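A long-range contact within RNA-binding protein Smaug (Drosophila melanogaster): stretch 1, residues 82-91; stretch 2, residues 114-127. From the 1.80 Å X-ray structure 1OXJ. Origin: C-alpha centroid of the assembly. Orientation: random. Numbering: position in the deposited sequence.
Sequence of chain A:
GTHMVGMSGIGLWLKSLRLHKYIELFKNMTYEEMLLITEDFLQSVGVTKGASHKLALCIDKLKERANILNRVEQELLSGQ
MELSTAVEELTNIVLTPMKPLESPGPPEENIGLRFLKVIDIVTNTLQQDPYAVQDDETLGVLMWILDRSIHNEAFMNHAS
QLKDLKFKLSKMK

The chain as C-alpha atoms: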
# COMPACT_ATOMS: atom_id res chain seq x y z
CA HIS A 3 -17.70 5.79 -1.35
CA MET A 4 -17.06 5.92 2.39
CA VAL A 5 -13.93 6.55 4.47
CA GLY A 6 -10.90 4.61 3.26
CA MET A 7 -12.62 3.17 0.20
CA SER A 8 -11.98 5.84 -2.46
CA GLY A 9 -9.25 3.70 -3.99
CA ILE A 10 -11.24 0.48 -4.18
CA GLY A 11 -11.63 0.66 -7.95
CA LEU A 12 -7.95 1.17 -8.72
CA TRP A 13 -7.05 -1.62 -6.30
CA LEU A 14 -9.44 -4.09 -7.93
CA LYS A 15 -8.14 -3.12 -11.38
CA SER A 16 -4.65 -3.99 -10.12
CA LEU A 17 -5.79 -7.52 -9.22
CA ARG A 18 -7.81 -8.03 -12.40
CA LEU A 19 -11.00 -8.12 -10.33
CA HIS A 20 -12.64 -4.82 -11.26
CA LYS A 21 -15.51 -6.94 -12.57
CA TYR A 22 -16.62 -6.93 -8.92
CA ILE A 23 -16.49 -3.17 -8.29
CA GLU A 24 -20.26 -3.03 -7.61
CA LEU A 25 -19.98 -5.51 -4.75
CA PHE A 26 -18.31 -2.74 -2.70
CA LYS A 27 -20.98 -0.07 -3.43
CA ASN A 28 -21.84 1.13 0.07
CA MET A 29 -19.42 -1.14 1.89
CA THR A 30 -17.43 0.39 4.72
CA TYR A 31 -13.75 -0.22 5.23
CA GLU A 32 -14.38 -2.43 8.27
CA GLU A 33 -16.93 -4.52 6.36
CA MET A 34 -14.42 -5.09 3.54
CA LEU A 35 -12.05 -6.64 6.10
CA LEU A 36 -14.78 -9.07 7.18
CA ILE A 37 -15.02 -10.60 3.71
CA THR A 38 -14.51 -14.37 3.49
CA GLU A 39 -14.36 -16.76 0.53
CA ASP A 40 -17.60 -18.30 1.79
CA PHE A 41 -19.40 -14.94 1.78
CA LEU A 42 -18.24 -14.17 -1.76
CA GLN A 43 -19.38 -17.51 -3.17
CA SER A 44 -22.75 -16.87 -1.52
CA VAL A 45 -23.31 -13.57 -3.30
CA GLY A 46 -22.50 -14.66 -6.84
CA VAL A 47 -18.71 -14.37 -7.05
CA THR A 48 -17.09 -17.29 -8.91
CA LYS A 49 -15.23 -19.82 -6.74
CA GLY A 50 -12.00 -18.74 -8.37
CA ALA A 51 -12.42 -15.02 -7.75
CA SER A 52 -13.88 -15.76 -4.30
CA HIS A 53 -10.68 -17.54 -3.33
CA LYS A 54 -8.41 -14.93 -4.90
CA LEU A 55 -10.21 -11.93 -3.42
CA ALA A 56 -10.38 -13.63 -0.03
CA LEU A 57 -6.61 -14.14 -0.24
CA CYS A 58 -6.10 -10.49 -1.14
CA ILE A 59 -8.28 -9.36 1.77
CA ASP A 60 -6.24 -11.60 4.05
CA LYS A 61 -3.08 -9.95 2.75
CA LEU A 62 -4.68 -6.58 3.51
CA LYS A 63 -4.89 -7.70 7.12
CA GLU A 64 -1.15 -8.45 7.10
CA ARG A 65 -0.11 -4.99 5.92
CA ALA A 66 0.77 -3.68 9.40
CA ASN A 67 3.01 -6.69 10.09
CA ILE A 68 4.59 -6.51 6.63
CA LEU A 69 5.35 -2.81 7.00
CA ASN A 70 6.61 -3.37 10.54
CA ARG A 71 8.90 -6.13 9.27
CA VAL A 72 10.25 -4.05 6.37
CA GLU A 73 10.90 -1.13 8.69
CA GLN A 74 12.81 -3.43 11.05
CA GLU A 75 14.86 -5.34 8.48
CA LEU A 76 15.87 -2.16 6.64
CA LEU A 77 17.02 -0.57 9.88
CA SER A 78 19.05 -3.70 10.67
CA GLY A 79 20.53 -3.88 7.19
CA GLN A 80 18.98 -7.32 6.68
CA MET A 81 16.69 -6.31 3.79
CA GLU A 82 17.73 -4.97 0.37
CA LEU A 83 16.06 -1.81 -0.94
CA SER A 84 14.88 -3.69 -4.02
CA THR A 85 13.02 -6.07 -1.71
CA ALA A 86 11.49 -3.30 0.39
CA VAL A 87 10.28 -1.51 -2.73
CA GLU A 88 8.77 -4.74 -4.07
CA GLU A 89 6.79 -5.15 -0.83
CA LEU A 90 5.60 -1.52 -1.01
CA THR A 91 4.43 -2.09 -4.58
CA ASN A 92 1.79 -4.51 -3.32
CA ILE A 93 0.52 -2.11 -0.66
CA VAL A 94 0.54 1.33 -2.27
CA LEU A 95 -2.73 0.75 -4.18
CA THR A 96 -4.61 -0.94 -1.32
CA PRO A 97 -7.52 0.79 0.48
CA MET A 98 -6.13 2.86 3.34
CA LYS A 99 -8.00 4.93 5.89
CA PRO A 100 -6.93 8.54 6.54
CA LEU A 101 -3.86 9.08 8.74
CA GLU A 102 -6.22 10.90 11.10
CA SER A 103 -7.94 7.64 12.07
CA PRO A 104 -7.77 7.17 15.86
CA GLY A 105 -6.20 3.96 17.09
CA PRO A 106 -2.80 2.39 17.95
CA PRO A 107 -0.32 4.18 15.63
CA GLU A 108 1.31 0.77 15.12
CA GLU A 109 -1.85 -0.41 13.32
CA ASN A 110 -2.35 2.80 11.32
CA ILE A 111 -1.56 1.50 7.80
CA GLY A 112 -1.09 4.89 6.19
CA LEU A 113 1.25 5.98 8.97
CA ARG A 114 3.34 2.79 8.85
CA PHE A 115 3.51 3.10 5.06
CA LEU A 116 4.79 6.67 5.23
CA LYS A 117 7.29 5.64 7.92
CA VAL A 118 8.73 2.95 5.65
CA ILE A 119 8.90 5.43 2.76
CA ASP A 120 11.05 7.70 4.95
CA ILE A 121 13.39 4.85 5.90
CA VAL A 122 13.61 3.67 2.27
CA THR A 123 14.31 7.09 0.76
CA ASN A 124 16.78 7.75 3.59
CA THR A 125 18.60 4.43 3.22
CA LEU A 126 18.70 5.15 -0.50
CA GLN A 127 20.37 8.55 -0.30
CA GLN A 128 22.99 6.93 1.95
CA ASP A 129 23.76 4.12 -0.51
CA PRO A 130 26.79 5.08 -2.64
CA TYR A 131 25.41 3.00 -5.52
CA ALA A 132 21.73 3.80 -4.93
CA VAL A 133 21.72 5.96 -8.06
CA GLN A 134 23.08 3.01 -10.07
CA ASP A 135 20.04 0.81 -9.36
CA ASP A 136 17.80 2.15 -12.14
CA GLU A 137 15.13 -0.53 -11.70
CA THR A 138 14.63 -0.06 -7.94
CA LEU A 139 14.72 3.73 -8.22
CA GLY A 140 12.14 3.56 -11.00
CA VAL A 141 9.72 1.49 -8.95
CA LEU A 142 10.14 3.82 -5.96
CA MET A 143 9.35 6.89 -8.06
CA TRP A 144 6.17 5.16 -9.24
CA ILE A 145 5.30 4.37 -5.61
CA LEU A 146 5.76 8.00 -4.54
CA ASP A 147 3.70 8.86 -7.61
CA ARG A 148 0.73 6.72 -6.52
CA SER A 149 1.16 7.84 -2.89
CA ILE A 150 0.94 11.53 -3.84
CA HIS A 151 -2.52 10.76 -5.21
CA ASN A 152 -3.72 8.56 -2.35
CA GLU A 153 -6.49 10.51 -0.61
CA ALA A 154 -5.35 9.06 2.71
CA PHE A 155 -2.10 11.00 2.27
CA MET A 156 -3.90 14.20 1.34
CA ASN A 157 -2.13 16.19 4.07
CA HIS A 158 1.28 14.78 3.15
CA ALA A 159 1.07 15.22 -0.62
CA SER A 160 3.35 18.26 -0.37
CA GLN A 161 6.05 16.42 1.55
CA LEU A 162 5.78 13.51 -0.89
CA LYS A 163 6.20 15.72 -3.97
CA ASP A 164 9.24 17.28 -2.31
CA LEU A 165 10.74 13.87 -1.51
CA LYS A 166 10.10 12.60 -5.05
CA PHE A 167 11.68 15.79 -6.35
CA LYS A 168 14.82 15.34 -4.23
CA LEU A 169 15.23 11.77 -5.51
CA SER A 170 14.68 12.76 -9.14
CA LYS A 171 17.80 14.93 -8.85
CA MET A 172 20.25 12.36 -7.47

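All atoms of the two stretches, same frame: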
# COMPACT_ATOMS: atom_id res chain seq x y z
N GLU A 82 17.26 -5.79 1.49
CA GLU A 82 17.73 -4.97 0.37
C GLU A 82 16.64 -3.97 0.01
O GLU A 82 15.45 -4.23 0.21
CB GLU A 82 18.04 -5.82 -0.85
CG GLU A 82 19.29 -6.66 -0.72
CD GLU A 82 20.54 -5.82 -0.79
OE1 GLU A 82 21.57 -6.25 -0.24
OE2 GLU A 82 20.49 -4.73 -1.40
N LEU A 83 17.04 -2.82 -0.54
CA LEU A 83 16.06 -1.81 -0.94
C LEU A 83 15.15 -2.34 -2.03
O LEU A 83 13.95 -2.04 -2.04
CB LEU A 83 16.76 -0.55 -1.44
CG LEU A 83 17.45 0.29 -0.38
CD1 LEU A 83 18.07 1.53 -1.03
CD2 LEU A 83 16.43 0.69 0.68
N SER A 84 15.70 -3.14 -2.95
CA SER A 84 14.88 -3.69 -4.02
C SER A 84 13.75 -4.51 -3.42
O SER A 84 12.62 -4.46 -3.90
CB SER A 84 15.73 -4.56 -4.96
OG SER A 84 16.22 -5.71 -4.31
N THR A 85 14.04 -5.26 -2.36
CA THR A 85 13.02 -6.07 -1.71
C THR A 85 11.96 -5.20 -1.04
O THR A 85 10.76 -5.44 -1.20
CB THR A 85 13.64 -7.00 -0.62
OG1 THR A 85 14.55 -7.92 -1.24
CG2 THR A 85 12.54 -7.77 0.11
N ALA A 86 12.41 -4.20 -0.30
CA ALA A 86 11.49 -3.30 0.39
C ALA A 86 10.57 -2.60 -0.60
O ALA A 86 9.37 -2.44 -0.34
CB ALA A 86 12.28 -2.25 1.19
N VAL A 87 11.11 -2.19 -1.75
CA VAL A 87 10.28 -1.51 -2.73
C VAL A 87 9.28 -2.47 -3.38
O VAL A 87 8.18 -2.08 -3.76
CB VAL A 87 11.16 -0.80 -3.79
CG1 VAL A 87 10.30 -0.23 -4.89
CG2 VAL A 87 11.95 0.32 -3.12
N GLU A 88 9.66 -3.75 -3.48
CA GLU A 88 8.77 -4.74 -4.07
C GLU A 88 7.58 -4.92 -3.12
O GLU A 88 6.42 -4.96 -3.55
CB GLU A 88 9.49 -6.07 -4.25
CG GLU A 88 8.69 -7.11 -5.03
CD GLU A 88 9.41 -8.44 -5.13
OE1 GLU A 88 10.60 -8.46 -5.50
OE2 GLU A 88 8.76 -9.48 -4.85
N GLU A 89 7.86 -5.02 -1.82
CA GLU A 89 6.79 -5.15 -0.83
C GLU A 89 5.85 -3.94 -0.93
O GLU A 89 4.63 -4.10 -0.99
CB GLU A 89 7.37 -5.21 0.59
CG GLU A 89 8.16 -6.48 0.91
CD GLU A 89 7.28 -7.71 1.06
OE1 GLU A 89 7.82 -8.79 1.35
OE2 GLU A 89 6.05 -7.60 0.88
N LEU A 90 6.42 -2.73 -0.93
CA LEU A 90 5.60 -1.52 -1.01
C LEU A 90 4.69 -1.51 -2.22
O LEU A 90 3.56 -1.03 -2.16
CB LEU A 90 6.47 -0.27 -1.01
CG LEU A 90 7.29 -0.00 0.26
CD1 LEU A 90 8.17 1.22 0.04
CD2 LEU A 90 6.36 0.21 1.46
N THR A 91 5.19 -2.04 -3.33
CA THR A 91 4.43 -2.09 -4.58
C THR A 91 3.07 -2.76 -4.41
O THR A 91 2.09 -2.37 -5.05
CB THR A 91 5.23 -2.83 -5.66
OG1 THR A 91 6.35 -2.02 -6.05
CG2 THR A 91 4.36 -3.14 -6.86
N ARG A 114 2.25 3.75 8.95
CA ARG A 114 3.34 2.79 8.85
C ARG A 114 3.95 2.84 7.45
O ARG A 114 5.16 2.71 7.28
CB ARG A 114 2.85 1.37 9.13
CG ARG A 114 2.27 1.16 10.55
CD ARG A 114 3.23 1.68 11.61
NE ARG A 114 4.52 1.00 11.62
CZ ARG A 114 4.78 -0.13 12.28
NH1 ARG A 114 3.84 -0.73 12.99
NH2 ARG A 114 6.00 -0.66 12.25
N PHE A 115 3.08 3.03 6.45
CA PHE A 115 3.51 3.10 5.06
C PHE A 115 4.41 4.31 4.84
O PHE A 115 5.47 4.21 4.21
CB PHE A 115 2.30 3.18 4.13
CG PHE A 115 2.64 3.06 2.67
CD1 PHE A 115 2.71 1.82 2.07
CD2 PHE A 115 2.90 4.20 1.91
CE1 PHE A 115 3.04 1.69 0.71
CE2 PHE A 115 3.23 4.09 0.55
CZ PHE A 115 3.30 2.83 -0.05
N LEU A 116 4.00 5.46 5.36
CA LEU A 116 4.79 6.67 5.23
C LEU A 116 6.10 6.56 6.00
O LEU A 116 7.13 7.12 5.60
CB LEU A 116 4.00 7.89 5.69
CG LEU A 116 2.87 8.35 4.77
CD1 LEU A 116 2.17 9.53 5.41
CD2 LEU A 116 3.43 8.74 3.40
N LYS A 117 6.08 5.83 7.12
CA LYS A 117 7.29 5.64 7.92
C LYS A 117 8.31 4.85 7.11
O LYS A 117 9.50 5.19 7.09
CB LYS A 117 6.98 4.89 9.22
CG LYS A 117 6.62 5.77 10.41
CD LYS A 117 6.47 4.94 11.69
CE LYS A 117 6.31 5.80 12.93
NZ LYS A 117 5.02 6.55 12.94
N VAL A 118 7.86 3.79 6.46
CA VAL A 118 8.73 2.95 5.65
C VAL A 118 9.28 3.76 4.47
O VAL A 118 10.45 3.62 4.11
CB VAL A 118 7.99 1.71 5.13
CG1 VAL A 118 8.82 1.02 4.05
CG2 VAL A 118 7.71 0.75 6.29
N ILE A 119 8.44 4.60 3.88
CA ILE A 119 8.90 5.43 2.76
C ILE A 119 10.06 6.30 3.22
O ILE A 119 11.05 6.46 2.50
CB ILE A 119 7.77 6.34 2.21
CG1 ILE A 119 6.72 5.50 1.48
CG2 ILE A 119 8.36 7.37 1.26
CD1 ILE A 119 7.25 4.77 0.24
N ASP A 120 9.97 6.86 4.43
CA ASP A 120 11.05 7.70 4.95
C ASP A 120 12.34 6.91 5.12
O ASP A 120 13.42 7.37 4.74
CB ASP A 120 10.66 8.32 6.30
CG ASP A 120 9.61 9.41 6.18
OD1 ASP A 120 9.54 10.05 5.11
OD2 ASP A 120 8.87 9.64 7.16
N ILE A 121 12.22 5.71 5.69
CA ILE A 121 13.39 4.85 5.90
C ILE A 121 14.00 4.46 4.55
O ILE A 121 15.21 4.52 4.38
CB ILE A 121 13.01 3.58 6.66
CG1 ILE A 121 12.47 3.96 8.05
CG2 ILE A 121 14.21 2.66 6.78
CD1 ILE A 121 11.97 2.79 8.85
N VAL A 122 13.15 4.07 3.60
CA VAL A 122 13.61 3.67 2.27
C VAL A 122 14.34 4.81 1.57
O VAL A 122 15.49 4.66 1.15
CB VAL A 122 12.43 3.21 1.37
CG1 VAL A 122 12.89 3.08 -0.08
CG2 VAL A 122 11.90 1.88 1.86
N THR A 123 13.68 5.96 1.44
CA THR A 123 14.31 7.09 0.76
C THR A 123 15.57 7.55 1.49
O THR A 123 16.50 8.06 0.87
CB THR A 123 13.33 8.27 0.61
OG1 THR A 123 12.91 8.72 1.90
CG2 THR A 123 12.10 7.83 -0.19
N ASN A 124 15.61 7.35 2.80
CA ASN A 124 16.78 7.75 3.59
C ASN A 124 17.93 6.76 3.42
O ASN A 124 19.09 7.15 3.32
CB ASN A 124 16.42 7.85 5.07
CG ASN A 124 15.63 9.11 5.40
OD1 ASN A 124 15.22 9.32 6.55
ND2 ASN A 124 15.41 9.96 4.39
N THR A 125 17.60 5.47 3.40
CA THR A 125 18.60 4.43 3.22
C THR A 125 19.20 4.59 1.83
O THR A 125 20.40 4.41 1.62
CB THR A 125 17.96 3.03 3.33
OG1 THR A 125 17.57 2.80 4.69
CG2 THR A 125 18.94 1.95 2.90
N LEU A 126 18.33 4.94 0.89
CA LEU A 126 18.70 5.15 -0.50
C LEU A 126 19.78 6.21 -0.62
O LEU A 126 20.90 5.93 -1.05
CB LEU A 126 17.47 5.58 -1.29
CG LEU A 126 17.60 5.75 -2.80
CD1 LEU A 126 17.94 4.42 -3.45
CD2 LEU A 126 16.29 6.29 -3.36
N GLN A 127 19.44 7.43 -0.22
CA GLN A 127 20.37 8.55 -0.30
C GLN A 127 21.71 8.28 0.38
O GLN A 127 22.69 8.97 0.11
CB GLN A 127 19.72 9.81 0.29
CG GLN A 127 18.47 10.26 -0.47
CD GLN A 127 17.93 11.59 0.01
OE1 GLN A 127 17.53 11.74 1.16
NE2 GLN A 127 17.92 12.57 -0.89

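Two helices of one chain, running nearly antiparallel, pack here almost wholly through apolar side chains, in a compact example of knobs-into-holes association. Their axes approach to 10.7 Å and their N-to-C directions differ by 153°, so the beginning of the first stretch lies near the later turns of the second: the CA atoms of L83 and V122 are 6.8 Å apart, and those of L90 and F115 are 7.9 Å apart. No hydrogen bond crosses between the stretches. The main-chain polar groups are instead largely engaged within each helix, as in L90 N to A86 O at 3.0 Å and V122 N to V118 O at 2.8 Å, which leaves shape and hydrophobicity to make the contact.

The principle is clearest in two reciprocal insertions. From the first helix, L90 points its CA-to-CB bond toward the partner and sits in a hole formed by F115, V118, I119 and V122. Its CD2 meets CE1 of F115 at 3.7 Å, its CD1 meets CD1 of I119 at 3.7 Å and CG2 of V122 at 4.2 Å, and CG1 of V118 lies within reach of both, 3.7 Å from CD2 and 4.1 Å from CD1. Leucine suits this place because its forked end can touch several walls of the hole at once. F115 and I119 leave their backbone sideways, yet their ends come nearer, so that ring and methyl help to enclose the knob.

The answering knob is V122, which sits among L83, A86, V87 and L90. Its short, branched side chain serves two directions: CG2 is 4.2 Å from CB of A86, and CG1 is 4.2 Å from CG2 of V87. The single methyl of A86 also points toward the second helix, making a small wall of the hole that receives the valine.

L83, in the first turn of its helix, extends the apolar seam. Its CD1 packs 3.8 Å from CD1 of L126, and its CD2 reaches CG2 of T125 at 3.6 Å. T125 illustrates how a polar residue can join such a seam: OG1 donates to I121 O at 2.9 Å within its own helix, while the methyl group faces the leucine.

The contact buries 422 Å² in total, with L90 and L83 the most heavily covered residues. The spacing of L83, A86, V87 and L90, three or four residues apart along much of the run, gathers them on one helical face, whereas the charged E88 and the hydroxyl-bearing S84 are exposed and beyond reach of the second stretch.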